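Local coordinates for cell surface protein (Putative S-layer protein) (Clostridioides difficile R20291, PDB 5NJL) that mediates cell adhesion in vitro and is probably a cell-wall-associated surface protein of the S-layer, at residues Gly256-Ile262 with Glu273-Thr279; Ser244-Ile248 with Lys288-Glu292; Gly68-Glu72 with Lys270-Leu274; Thr95-Ser101 with Gly158-Ile164. All blocks are in the same frame, centred on the assembly; numbering follows the deposited sequence.

Interaction 1: Gly256-Ile262 with Glu273-Thr279. With SO4 (sulfate ion), chain T.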
loop_
_atom_site.group_PDB
_atom_site.type_symbol
_atom_site.label_atom_id
_atom_site.label_comp_id
_atom_site.label_asym_id
_atom_site.label_seq_id
_atom_site.Cartn_x
_atom_site.Cartn_y
_atom_site.Cartn_z
ATOM N N GLY A 256 20.503 -10.232 -8.187
ATOM C CA GLY A 256 21.332 -11.314 -8.719
ATOM C C GLY A 256 21.366 -12.501 -7.773
ATOM O O GLY A 256 21.185 -13.649 -8.199
ATOM N N LYS A 257 21.588 -12.212 -6.485
ATOM C CA LYS A 257 21.820 -13.227 -5.447
ATOM C C LYS A 257 20.661 -14.204 -5.236
ATOM O O LYS A 257 19.525 -13.791 -5.032
ATOM C CB LYS A 257 22.185 -12.547 -4.114
ATOM C CG LYS A 257 23.602 -11.993 -4.115
ATOM C CD LYS A 257 23.919 -11.094 -2.929
ATOM C CE LYS A 257 25.428 -10.915 -2.784
ATOM N NZ LYS A 257 25.817 -9.805 -1.870
ATOM N N TYR A 258 20.972 -15.495 -5.310
ATOM C CA TYR A 258 20.081 -16.573 -4.872
ATOM C C TYR A 258 20.443 -16.857 -3.397
ATOM O O TYR A 258 21.458 -16.335 -2.920
ATOM C CB TYR A 258 20.303 -17.821 -5.733
ATOM C CG TYR A 258 19.996 -17.620 -7.206
ATOM C CD1 TYR A 258 20.895 -16.959 -8.057
ATOM C CD2 TYR A 258 18.806 -18.098 -7.758
ATOM C CE1 TYR A 258 20.608 -16.776 -9.408
ATOM C CE2 TYR A 258 18.507 -17.918 -9.106
ATOM C CZ TYR A 258 19.409 -17.262 -9.928
ATOM O OH TYR A 258 19.103 -17.099 -11.261
ATOM N N LYS A 259 19.625 -17.644 -2.678
ATOM C CA LYS A 259 19.954 -18.065 -1.297
ATOM C C LYS A 259 19.202 -19.274 -0.757
ATOM O O LYS A 259 18.137 -19.633 -1.258
ATOM C CB LYS A 259 19.881 -16.907 -0.284
ATOM C CG LYS A 259 18.648 -16.017 -0.306
ATOM C CD LYS A 259 19.015 -14.642 0.256
ATOM C CE LYS A 259 17.870 -13.643 0.213
ATOM N NZ LYS A 259 17.036 -13.694 1.446
ATOM N N PHE A 260 19.816 -19.921 0.243
ATOM C CA PHE A 260 19.148 -20.898 1.106
ATOM C C PHE A 260 19.527 -20.634 2.575
ATOM O O PHE A 260 20.434 -19.845 2.871
ATOM C CB PHE A 260 19.428 -22.347 0.676
ATOM C CG PHE A 260 20.807 -22.866 1.043
ATOM C CD1 PHE A 260 21.925 -22.539 0.272
ATOM C CD2 PHE A 260 20.983 -23.714 2.134
ATOM C CE1 PHE A 260 23.194 -23.026 0.593
ATOM C CE2 PHE A 260 22.244 -24.202 2.462
ATOM C CZ PHE A 260 23.352 -23.856 1.690
ATOM N N THR A 261 18.791 -21.257 3.486
ATOM C CA THR A 261 19.003 -21.041 4.914
ATOM C C THR A 261 19.276 -22.375 5.580
ATOM O O THR A 261 18.755 -23.408 5.156
ATOM C CB THR A 261 17.781 -20.380 5.597
ATOM O OG1 THR A 261 16.625 -21.197 5.392
ATOM C CG2 THR A 261 17.541 -18.995 5.042
ATOM N N ILE A 262 20.114 -22.337 6.614
ATOM C CA ILE A 262 20.329 -23.488 7.479
ATOM C C ILE A 262 20.008 -23.001 8.870
ATOM O O ILE A 262 20.630 -22.051 9.351
ATOM C CB ILE A 262 21.801 -23.984 7.497
ATOM C CG1 ILE A 262 22.410 -23.958 6.098
ATOM C CG2 ILE A 262 21.887 -25.380 8.123
ATOM C CD1 ILE A 262 23.913 -23.779 6.108
ATOM N N GLU A 273 20.410 -19.129 12.605
ATOM C CA GLU A 273 19.990 -19.262 11.220
ATOM C C GLU A 273 20.957 -18.558 10.311
ATOM O O GLU A 273 21.139 -17.333 10.367
ATOM C CB GLU A 273 18.584 -18.742 10.937
ATOM C CG GLU A 273 18.173 -19.108 9.520
ATOM C CD GLU A 273 16.987 -18.318 9.026
ATOM O OE1 GLU A 273 17.147 -17.092 8.803
ATOM O OE2 GLU A 273 15.920 -18.933 8.856
ATOM N N LEU A 274 21.535 -19.355 9.434
ATOM C CA LEU A 274 22.585 -18.913 8.570
ATOM C C LEU A 274 21.985 -18.836 7.170
ATOM O O LEU A 274 21.468 -19.824 6.662
ATOM C CB LEU A 274 23.715 -19.941 8.620
ATOM C CG LEU A 274 25.046 -19.574 7.984
ATOM C CD1 LEU A 274 25.500 -18.173 8.376
ATOM C CD2 LEU A 274 26.078 -20.627 8.388
ATOM N N THR A 275 22.052 -17.654 6.575
ATOM C CA THR A 275 21.665 -17.467 5.182
ATOM C C THR A 275 22.916 -17.631 4.309
ATOM O O THR A 275 23.938 -16.990 4.548
ATOM C CB THR A 275 21.018 -16.084 4.993
ATOM O OG1 THR A 275 19.871 -15.991 5.849
ATOM C CG2 THR A 275 20.579 -15.874 3.558
ATOM N N VAL A 276 22.838 -18.528 3.335
ATOM C CA VAL A 276 23.933 -18.748 2.387
ATOM C C VAL A 276 23.509 -18.230 0.999
ATOM O O VAL A 276 22.650 -18.837 0.343
ATOM C CB VAL A 276 24.305 -20.236 2.306
ATOM C CG1 VAL A 276 25.513 -20.435 1.381
ATOM C CG2 VAL A 276 24.565 -20.799 3.703
ATOM N N GLU A 277 24.117 -17.121 0.570
ATOM C CA GLU A 277 23.725 -16.448 -0.674
ATOM C C GLU A 277 24.872 -16.268 -1.666
ATOM O O GLU A 277 26.028 -16.046 -1.272
ATOM C CB GLU A 277 23.057 -15.097 -0.376
ATOM C CG GLU A 277 23.980 -13.951 0.013
ATOM C CD GLU A 277 23.216 -12.717 0.459
ATOM O OE1 GLU A 277 23.875 -11.735 0.865
ATOM O OE2 GLU A 277 21.963 -12.724 0.410
ATOM N N SER A 278 24.512 -16.341 -2.950
ATOM C CA SER A 278 25.457 -16.304 -4.068
ATOM C C SER A 278 24.769 -15.912 -5.387
ATOM O O SER A 278 23.695 -16.442 -5.719
ATOM C CB SER A 278 26.089 -17.684 -4.247
ATOM O OG SER A 278 27.164 -17.643 -5.168
ATOM N N THR A 279 25.401 -15.004 -6.137
ATOM C CA THR A 279 25.014 -14.741 -7.537
ATOM C C THR A 279 25.163 -16.016 -8.390
ATOM O O THR A 279 24.292 -16.336 -9.200
ATOM C CB THR A 279 25.835 -13.586 -8.158
ATOM O OG1 THR A 279 27.230 -13.812 -7.942
ATOM C CG2 THR A 279 25.455 -12.246 -7.534
HETATM S S SO4 T . 29.069 -15.537 -10.906
HETATM O O1 SO4 T . 29.661 -16.888 -11.049
HETATM O O2 SO4 T . 27.706 -15.660 -10.345
HETATM O O3 SO4 T . 29.900 -14.704 -10.006
HETATM O O4 SO4 T . 28.990 -14.882 -12.233
#
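One face of the Phe260 ring is covered by Val276, whose CG2 sits 4.3 Å from the ring centroid and 27° off the normal; a CH-pi contact results. The ring reaches its strand partner because CG stands between the backbone N and the carbonyl carbon (chi1 76°), which also brings Phe260 CE1 to 3.5 Å from Val276 CB. Tyr258 instead turns an edge to the other strand, with Ser278 O in the ring plane and Thr279 O 3.6 Å from Tyr258 CD1. Ile262 CD1 continues this apolar side against Val276 CG2; Leu284 packs on Phe260 and Leu291 on Ile262, both from helix 281-291. On the sheet face of Thr261 and Thr275, Lys259 and Glu277 run side by side; Lys257 NZ, just before the strand, makes a long salt bridge, 3.9 Å, to Glu277 OE1. Six backbone hydrogen bonds join Tyr258 with Ser278, Phe260 with Val276 and Ile262 with Leu274, the straightest being Leu274 N to Ile262 O (177°). This is an antiparallel beta hairpin in a mixed sheet, with one face packed against a helix.

Interaction 2: Ser244-Ile248 with Lys288-Glu292. With SO4 (sulfate ion), chain N.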
loop_
_atom_site.group_PDB
_atom_site.type_symbol
_atom_site.label_atom_id
_atom_site.label_comp_id
_atom_site.label_asym_id
_atom_site.label_seq_id
_atom_site.Cartn_x
_atom_site.Cartn_y
_atom_site.Cartn_z
ATOM N N SER A 244 17.714 -27.801 9.893
ATOM C CA SER A 244 16.743 -27.782 8.797
ATOM C C SER A 244 17.322 -26.888 7.715
ATOM O O SER A 244 17.709 -25.749 7.986
ATOM C CB SER A 244 15.355 -27.322 9.263
ATOM O OG SER A 244 15.369 -25.971 9.658
ATOM N N ILE A 245 17.426 -27.436 6.504
ATOM C CA ILE A 245 17.996 -26.730 5.361
ATOM C C ILE A 245 16.858 -26.440 4.366
ATOM O O ILE A 245 16.122 -27.346 3.986
ATOM C CB ILE A 245 19.129 -27.559 4.705
ATOM C CG1 ILE A 245 20.319 -27.706 5.675
ATOM C CG2 ILE A 245 19.589 -26.908 3.410
ATOM C CD1 ILE A 245 21.345 -28.757 5.285
ATOM N N SER A 246 16.730 -25.178 3.961
ATOM C CA SER A 246 15.628 -24.736 3.107
ATOM C C SER A 246 15.900 -24.997 1.630
ATOM O O SER A 246 16.980 -25.463 1.255
ATOM C CB SER A 246 15.346 -23.248 3.331
ATOM O OG SER A 246 16.260 -22.413 2.633
ATOM N N ASP A 247 14.897 -24.667 0.814
ATOM C CA ASP A 247 14.895 -24.895 -0.634
ATOM C C ASP A 247 16.093 -24.404 -1.407
ATOM O O ASP A 247 16.467 -23.231 -1.322
ATOM C CB ASP A 247 13.663 -24.249 -1.296
ATOM C CG ASP A 247 12.445 -25.130 -1.244
ATOM O OD1 ASP A 247 12.589 -26.356 -1.011
ATOM O OD2 ASP A 247 11.336 -24.582 -1.450
ATOM N N ILE A 248 16.660 -25.357 -2.151
ATOM C CA ILE A 248 17.488 -25.170 -3.356
ATOM C C ILE A 248 17.929 -23.717 -3.635
ATOM O O ILE A 248 19.133 -23.417 -3.641
ATOM C CB ILE A 248 16.782 -25.772 -4.626
ATOM C CG1 ILE A 248 16.015 -27.092 -4.338
ATOM C CG2 ILE A 248 17.786 -26.005 -5.753
ATOM C CD1 ILE A 248 16.864 -28.283 -3.926
ATOM N N LYS A 288 25.377 -26.308 -0.602
ATOM C CA LYS A 288 24.161 -26.917 -0.052
ATOM C C LYS A 288 24.227 -28.441 0.038
ATOM O O LYS A 288 23.940 -29.010 1.086
ATOM C CB LYS A 288 22.936 -26.498 -0.874
ATOM C CG LYS A 288 21.635 -27.016 -0.303
ATOM C CD LYS A 288 20.441 -26.386 -0.986
ATOM C CE LYS A 288 19.171 -26.855 -0.314
ATOM N NZ LYS A 288 18.978 -28.330 -0.347
ATOM N N ALA A 289 24.608 -29.096 -1.058
ATOM C CA ALA A 289 24.714 -30.563 -1.088
ATOM C C ALA A 289 25.797 -31.114 -0.139
ATOM O O ALA A 289 25.631 -32.201 0.451
ATOM C CB ALA A 289 24.962 -31.044 -2.514
ATOM N N ALA A 290 26.898 -30.371 0.008
ATOM C CA ALA A 290 27.975 -30.773 0.933
ATOM C C ALA A 290 27.520 -30.746 2.402
ATOM O O ALA A 290 27.943 -31.582 3.190
ATOM C CB ALA A 290 29.211 -29.912 0.733
ATOM N N LEU A 291 26.647 -29.807 2.757
ATOM C CA LEU A 291 26.105 -29.748 4.122
ATOM C C LEU A 291 25.136 -30.882 4.483
ATOM O O LEU A 291 25.042 -31.225 5.653
ATOM C CB LEU A 291 25.441 -28.395 4.384
ATOM C CG LEU A 291 26.406 -27.204 4.381
ATOM C CD1 LEU A 291 25.655 -25.894 4.177
ATOM C CD2 LEU A 291 27.242 -27.173 5.658
ATOM N N GLU A 292 24.438 -31.461 3.497
ATOM C CA GLU A 292 23.361 -32.454 3.748
ATOM C C GLU A 292 23.855 -33.692 4.490
ATOM O O GLU A 292 24.713 -34.417 3.985
ATOM C CB GLU A 292 22.703 -32.913 2.431
ATOM C CG GLU A 292 21.956 -31.845 1.623
ATOM C CD GLU A 292 20.648 -31.365 2.246
ATOM O OE1 GLU A 292 20.141 -30.315 1.786
ATOM O OE2 GLU A 292 20.122 -32.017 3.185
HETATM S S SO4 N . 11.534 -24.437 2.464
HETATM O O1 SO4 N . 12.194 -25.755 2.285
HETATM O O2 SO4 N . 10.072 -24.587 2.272
HETATM O O3 SO4 N . 12.047 -23.475 1.462
HETATM O O4 SO4 N . 11.807 -23.896 3.820
#
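Lys288 opens the helical side of the contact by laying its aliphatic chain across Ile245 and the loop that follows. Its CG is anti to the backbone N (chi1 -176°) and the chain stays extended as far as CE, turning only at the last torsion, chi4 -60°. Lys288 CE thereby lies 3.0 Å from Ser246 O and 3.5 Å from Ile248 N, while on its way the chain passes Ile245 CG2, the two side chains sliding past each other in opposite directions. The bend swings Lys288 NZ back toward its own helix, where it forms a salt bridge with Glu292 OE1 at 3.1 Å, met nearly head-on to the carboxylate C-O bond. Leu291, nearly one turn on, offers CB to Ile245 CD1 at 4.2 Å; the rest of this buried leucine packs on Ile262 and Val237. Glu292 folds back at chi2 (-71°), and its carboxylate comes over the isoleucine, with Glu292 OE1 3.8 Å from Ile245 CG2. Ile245 thus packs on the lysine chain, the leucine and the carboxylate. Beyond it, Ser246 OG accepts from Thr261 N, and Asp247 N donates to O3 of a sulfate ion, probably from the crystallisation liquor, at 3.2 Å. The contact is a helix-on-sheet packing at the surface: the C-terminal end of helix 281-291 packs on Ile245 of edge strand 243-245 of the four-stranded mixed sheet.

Interaction 3: Gly68-Glu72 with Lys270-Leu274. With SO4 (sulfate ion), chain R.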
loop_
_atom_site.group_PDB
_atom_site.type_symbol
_atom_site.label_atom_id
_atom_site.label_comp_id
_atom_site.label_asym_id
_atom_site.label_seq_id
_atom_site.Cartn_x
_atom_site.Cartn_y
_atom_site.Cartn_z
ATOM N N GLY A 68 9.166 -20.228 19.779
ATOM C CA GLY A 68 10.206 -21.211 20.135
ATOM C C GLY A 68 11.541 -20.940 19.475
ATOM O O GLY A 68 11.643 -20.114 18.546
ATOM N N GLU A 69 12.571 -21.649 19.948
ATOM C CA GLU A 69 13.933 -21.527 19.391
ATOM C C GLU A 69 13.934 -21.938 17.927
ATOM O O GLU A 69 13.367 -22.970 17.559
ATOM C CB GLU A 69 14.936 -22.374 20.195
ATOM C CG GLU A 69 15.132 -21.945 21.657
ATOM C CD GLU A 69 15.737 -20.552 21.842
ATOM O OE1 GLU A 69 16.396 -20.025 20.915
ATOM O OE2 GLU A 69 15.554 -19.970 22.936
ATOM N N ASN A 70 14.523 -21.103 17.074
ATOM C CA ASN A 70 14.553 -21.326 15.613
ATOM C C ASN A 70 13.167 -21.481 14.984
ATOM O O ASN A 70 13.029 -22.096 13.920
ATOM C CB ASN A 70 15.497 -22.501 15.229
ATOM C CG ASN A 70 16.883 -22.033 14.766
ATOM O OD1 ASN A 70 17.090 -20.871 14.431
ATOM N ND2 ASN A 70 17.835 -22.942 14.757
ATOM N N LYS A 71 12.153 -20.903 15.635
ATOM C CA LYS A 71 10.818 -20.774 15.025
ATOM C C LYS A 71 10.640 -19.325 14.577
ATOM O O LYS A 71 11.435 -18.434 14.932
ATOM C CB LYS A 71 9.703 -21.165 15.996
ATOM C CG LYS A 71 9.811 -22.588 16.548
ATOM C CD LYS A 71 9.707 -23.628 15.451
ATOM C CE LYS A 71 9.629 -25.016 16.055
ATOM N NZ LYS A 71 9.469 -26.026 14.986
ATOM N N GLU A 72 9.603 -19.109 13.778
ATOM C CA GLU A 72 9.299 -17.782 13.277
ATOM C C GLU A 72 7.808 -17.487 13.193
ATOM O O GLU A 72 6.964 -18.390 13.217
ATOM C CB GLU A 72 9.954 -17.572 11.908
ATOM C CG GLU A 72 9.501 -18.541 10.836
ATOM C CD GLU A 72 10.337 -18.421 9.570
ATOM O OE1 GLU A 72 11.586 -18.486 9.654
ATOM O OE2 GLU A 72 9.731 -18.277 8.491
ATOM N N LYS A 270 22.889 -22.574 21.159
ATOM C CA LYS A 270 22.243 -21.354 20.660
ATOM C C LYS A 270 21.570 -21.628 19.320
ATOM O O LYS A 270 22.154 -22.280 18.443
ATOM C CB LYS A 270 23.272 -20.219 20.488
ATOM C CG LYS A 270 22.675 -18.843 20.172
ATOM C CD LYS A 270 23.657 -17.683 20.385
ATOM C CE LYS A 270 23.561 -17.079 21.785
ATOM N NZ LYS A 270 24.494 -15.916 22.009
ATOM N N ALA A 271 20.373 -21.075 19.141
ATOM C CA ALA A 271 19.627 -21.185 17.881
ATOM C C ALA A 271 20.221 -20.233 16.839
ATOM O O ALA A 271 20.294 -18.993 17.057
ATOM C CB ALA A 271 18.170 -20.826 18.124
ATOM N N ILE A 272 20.648 -20.798 15.718
ATOM C CA ILE A 272 21.309 -20.058 14.662
ATOM C C ILE A 272 20.488 -20.207 13.389
ATOM O O ILE A 272 19.937 -21.280 13.117
ATOM C CB ILE A 272 22.720 -20.612 14.379
ATOM C CG1 ILE A 272 23.572 -20.673 15.656
ATOM C CG2 ILE A 272 23.409 -19.831 13.260
ATOM C CD1 ILE A 272 23.807 -19.370 16.369
ATOM N N GLU A 273 20.410 -19.129 12.605
ATOM C CA GLU A 273 19.990 -19.262 11.220
ATOM C C GLU A 273 20.957 -18.558 10.311
ATOM O O GLU A 273 21.139 -17.333 10.367
ATOM C CB GLU A 273 18.584 -18.742 10.937
ATOM C CG GLU A 273 18.173 -19.108 9.520
ATOM C CD GLU A 273 16.987 -18.318 9.026
ATOM O OE1 GLU A 273 17.147 -17.092 8.803
ATOM O OE2 GLU A 273 15.920 -18.933 8.856
ATOM N N LEU A 274 21.535 -19.355 9.434
ATOM C CA LEU A 274 22.585 -18.913 8.570
ATOM C C LEU A 274 21.985 -18.836 7.170
ATOM O O LEU A 274 21.468 -19.824 6.662
ATOM C CB LEU A 274 23.715 -19.941 8.620
ATOM C CG LEU A 274 25.046 -19.574 7.984
ATOM C CD1 LEU A 274 25.500 -18.173 8.376
ATOM C CD2 LEU A 274 26.078 -20.627 8.388
HETATM S S SO4 R . 11.391 -23.712 22.902
HETATM O O1 SO4 R . 11.692 -24.744 23.922
HETATM O O2 SO4 R . 10.030 -23.964 22.363
HETATM O O3 SO4 R . 12.382 -23.811 21.809
HETATM O O4 SO4 R . 11.475 -22.367 23.527
HETATM O O HOH W 1 19.199 -19.759 21.528
#
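Residues Gly68 to Lys71 form a type II beta turn, closed by Lys71 N to Gly68 O, which sets Asn70 nearest Ala271 at the start of strand 271-278, their CA atoms 5.6 Å apart. Asn70 reaches across with its amide: ND2 donates to Ile272 O at 3.1 Å, a bent bond of 143°. The acceptor lies close to the amide plane of Asn70, but the donor stands above the carbonyl plane of Ile272, 40° out of it. The other amide atom, OD1, is also near Ile272 O, yet both are acceptors; its partner is Ser214 OG, which helps fix which way round the amide sits. Ala271 CB touches both turn side chains, 3.8 Å from Asn70 CG and 3.4 Å from Glu69 OE1. Glu69 is bent at chi2 (-64°), and the same OE1 accepts from a water that in turn takes the N-H of Ala271, a bridge from turn to strand. Glu69 N donates to O3 of a sulfate ion at 2.9 Å. Farther along, Glu72 OE1 and Glu273 OE2 come to 4.4 Å, a like-charge approach probably eased by the salt bridges of these residues to Lys263 and Lys212. The turn lies between helix 57-65 and strand 72-79, so it brings the five-stranded sheet containing 72-79 up to strand 271-278 of the four-stranded sheet, where 215-219 and 258-265 flank the strand.

Interaction 4: Thr95-Ser101 with Gly158-Ile164. With SO4 (sulfate ion), chain L; SO4 (sulfate ion), chain U.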
loop_
_atom_site.group_PDB
_atom_site.type_symbol
_atom_site.label_atom_id
_atom_site.label_comp_id
_atom_site.label_asym_id
_atom_site.label_seq_id
_atom_site.Cartn_x
_atom_site.Cartn_y
_atom_site.Cartn_z
ATOM N N THR A 95 -13.592 10.911 -2.759
ATOM C CA THR A 95 -13.705 10.981 -4.219
ATOM C C THR A 95 -12.376 10.588 -4.829
ATOM O O THR A 95 -11.322 11.050 -4.396
ATOM C CB THR A 95 -14.056 12.395 -4.682
ATOM O OG1 THR A 95 -15.237 12.806 -4.008
ATOM C CG2 THR A 95 -14.275 12.422 -6.219
ATOM N N GLU A 96 -12.419 9.710 -5.819
ATOM C CA GLU A 96 -11.217 9.322 -6.516
ATOM C C GLU A 96 -10.618 10.512 -7.261
ATOM O O GLU A 96 -11.334 11.433 -7.655
ATOM C CB GLU A 96 -11.507 8.128 -7.453
ATOM C CG GLU A 96 -11.700 6.861 -6.603
ATOM C CD GLU A 96 -11.878 5.551 -7.360
ATOM O OE1 GLU A 96 -12.314 5.565 -8.525
ATOM O OE2 GLU A 96 -11.632 4.494 -6.722
ATOM N N LYS A 97 -9.309 10.484 -7.426
ATOM C CA LYS A 97 -8.567 11.537 -8.095
ATOM C C LYS A 97 -8.126 11.148 -9.511
ATOM O O LYS A 97 -7.957 9.968 -9.819
ATOM C CB LYS A 97 -7.351 11.905 -7.263
ATOM C CG LYS A 97 -7.676 12.439 -5.871
ATOM C CD LYS A 97 -6.387 12.651 -5.105
ATOM C CE LYS A 97 -6.584 13.564 -3.900
ATOM N NZ LYS A 97 -5.366 13.513 -3.049
ATOM N N TYR A 98 -7.917 12.156 -10.359
ATOM C CA TYR A 98 -7.235 11.950 -11.640
ATOM C C TYR A 98 -5.779 11.605 -11.340
ATOM O O TYR A 98 -5.090 12.363 -10.670
ATOM C CB TYR A 98 -7.342 13.208 -12.527
ATOM C CG TYR A 98 -8.789 13.607 -12.776
ATOM C CD1 TYR A 98 -9.571 12.886 -13.663
ATOM C CD2 TYR A 98 -9.376 14.661 -12.084
ATOM C CE1 TYR A 98 -10.884 13.227 -13.892
ATOM C CE2 TYR A 98 -10.678 15.018 -12.306
ATOM C CZ TYR A 98 -11.439 14.294 -13.195
ATOM O OH TYR A 98 -12.736 14.588 -13.388
ATOM N N GLU A 99 -5.310 10.457 -11.809
ATOM C CA GLU A 99 -3.964 9.980 -11.462
ATOM C C GLU A 99 -2.961 10.189 -12.570
ATOM O O GLU A 99 -1.772 10.233 -12.309
ATOM C CB GLU A 99 -4.022 8.504 -11.056
ATOM C CG GLU A 99 -4.766 8.337 -9.739
ATOM C CD GLU A 99 -4.842 6.908 -9.230
ATOM O OE1 GLU A 99 -4.849 5.960 -10.046
ATOM O OE2 GLU A 99 -4.915 6.742 -7.994
ATOM N N ASN A 100 -3.432 10.359 -13.803
ATOM C CA ASN A 100 -2.532 10.513 -14.934
ATOM C C ASN A 100 -3.226 11.216 -16.103
ATOM O O ASN A 100 -4.437 11.456 -16.071
ATOM C CB ASN A 100 -2.030 9.122 -15.364
ATOM C CG ASN A 100 -3.149 8.144 -15.554
ATOM O OD1 ASN A 100 -4.132 8.434 -16.229
ATOM N ND2 ASN A 100 -3.025 6.983 -14.946
ATOM N N SER A 101 -2.447 11.518 -17.129
ATOM C CA SER A 101 -2.932 12.169 -18.341
ATOM C C SER A 101 -4.103 11.458 -18.990
ATOM O O SER A 101 -5.059 12.123 -19.421
ATOM C CB SER A 101 -1.780 12.351 -19.334
ATOM O OG SER A 101 -0.783 13.214 -18.765
ATOM N N GLY A 158 -6.671 19.349 -12.933
ATOM C CA GLY A 158 -5.373 18.716 -13.167
ATOM C C GLY A 158 -5.194 17.355 -12.516
ATOM O O GLY A 158 -6.054 16.862 -11.790
ATOM N N ILE A 159 -4.032 16.773 -12.767
ATOM C CA ILE A 159 -3.654 15.518 -12.146
ATOM C C ILE A 159 -3.618 15.778 -10.650
ATOM O O ILE A 159 -3.111 16.810 -10.193
ATOM C CB ILE A 159 -2.288 15.003 -12.660
ATOM C CG1 ILE A 159 -2.393 14.625 -14.149
ATOM C CG2 ILE A 159 -1.851 13.765 -11.864
ATOM C CD1 ILE A 159 -1.071 14.392 -14.841
ATOM N N GLY A 160 -4.220 14.879 -9.895
ATOM C CA GLY A 160 -4.249 14.975 -8.451
ATOM C C GLY A 160 -5.502 15.613 -7.918
ATOM O O GLY A 160 -5.749 15.551 -6.732
ATOM N N ASP A 161 -6.321 16.221 -8.784
ATOM C CA ASP A 161 -7.618 16.745 -8.359
ATOM C C ASP A 161 -8.662 15.659 -8.256
ATOM O O ASP A 161 -8.586 14.625 -8.937
ATOM C CB ASP A 161 -8.087 17.863 -9.322
ATOM C CG ASP A 161 -7.263 19.141 -9.186
ATOM O OD1 ASP A 161 -6.706 19.409 -8.081
ATOM O OD2 ASP A 161 -7.180 19.914 -10.165
ATOM N N GLU A 162 -9.644 15.879 -7.387
ATOM C CA GLU A 162 -10.789 14.979 -7.252
ATOM C C GLU A 162 -11.661 15.030 -8.502
ATOM O O GLU A 162 -11.829 16.109 -9.112
ATOM C CB GLU A 162 -11.614 15.329 -6.002
ATOM C CG GLU A 162 -10.805 15.120 -4.709
ATOM C CD GLU A 162 -11.522 15.556 -3.425
ATOM O OE1 GLU A 162 -12.570 16.231 -3.485
ATOM O OE2 GLU A 162 -11.008 15.217 -2.334
ATOM N N LYS A 163 -12.188 13.863 -8.885
ATOM C CA LYS A 163 -13.043 13.736 -10.059
ATOM C C LYS A 163 -14.277 14.587 -9.907
ATOM O O LYS A 163 -14.881 14.621 -8.846
ATOM C CB LYS A 163 -13.428 12.294 -10.332
ATOM C CG LYS A 163 -12.219 11.495 -10.822
ATOM C CD LYS A 163 -12.573 10.053 -11.157
ATOM C CE LYS A 163 -11.346 9.356 -11.719
ATOM N NZ LYS A 163 -11.728 7.995 -12.187
ATOM N N ILE A 164 -14.621 15.292 -10.975
ATOM C CA ILE A 164 -15.712 16.246 -10.920
ATOM C C ILE A 164 -16.970 15.624 -11.544
ATOM O O ILE A 164 -16.894 14.607 -12.248
ATOM C CB ILE A 164 -15.323 17.663 -11.452
ATOM C CG1 ILE A 164 -14.604 17.656 -12.786
ATOM C CG2 ILE A 164 -14.399 18.372 -10.487
ATOM C CD1 ILE A 164 -15.379 16.992 -13.866
HETATM S S SO4 L . -0.006 6.038 -13.326
HETATM O O1 SO4 L . -0.176 4.579 -13.546
HETATM O O2 SO4 L . -1.240 6.602 -12.731
HETATM O O3 SO4 L . 0.310 6.705 -14.616
HETATM O O4 SO4 L . 1.109 6.257 -12.379
HETATM S S SO4 U . 1.266 9.836 -17.019
HETATM O O1 SO4 U . 0.561 8.536 -17.168
HETATM O O2 SO4 U . 2.369 9.643 -16.047
HETATM O O3 SO4 U . 1.820 10.208 -18.348
HETATM O O4 SO4 U . 0.377 10.936 -16.508
HETATM O O HOH W 2 -3.566 14.844 -5.063
#
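Tyr98 meets segment 158-164 with its backbone, its hydroxyl and one ring face. Its hydroxyl oxygen accepts from Ile164 N at 3.1 Å and also bonds to Glu107 OE1, joining segment 158-164 to helix 101-115. Over one face of the ring lies Lys163 CG, 3.9 Å from the centroid, offset toward the rim. The Tyr98 backbone is engaged at both ends: Tyr98 N donates to Asp161 O at 2.9 Å, and Tyr98 O accepts from Gly160 N at 2.8 Å. Two residues farther along, past the single beta bridge of Lys97 with Glu162, Lys163 N donates to Glu96 O in a nearly straight bond (167°); the two irregular segments thus pair locally without becoming a sheet. Gly158 to Asp161 is a type II beta turn, closed by Asp161 N to Gly158 O, with a second bond from Gly158 N to Asp161 OD2. A water accepts from Lys97 NZ and donates to Gly160 O. Where helix 101-115 begins, Asn100 is the N-cap: with CG between backbone N and carbonyl carbon (chi1 50°), OD1 accepts from Asp103 N. Asn100 ND2 donates to O2 of one sulfate ion at 2.9 Å, and Ser101 N to O4 of another, also at 2.9 Å. Ile159 CD1 packs 3.9 Å from Ser101 N.

Interactions 1, 2 and 3 gather round one four-stranded sheet, whereas interaction 4 lies on the opposite side of the chain's centre, its own centre about 44 Å from that of interaction 1. Interactions 1 and 3 are partly buried; 2 and 4 are surface contacts. Interaction 1 owes its cohesion to regular strand pairing plus an apolar face. Interaction 2 touches that face through Ile262 and Leu291 but is built from side-chain packing, with its salt bridge kept inside the segment 288-292. Interaction 3 shares Glu273 and Leu274 with interaction 1 and joins a second sheet through an amide and a water. Interaction 4 has backbone bonds like interaction 1, but between loops.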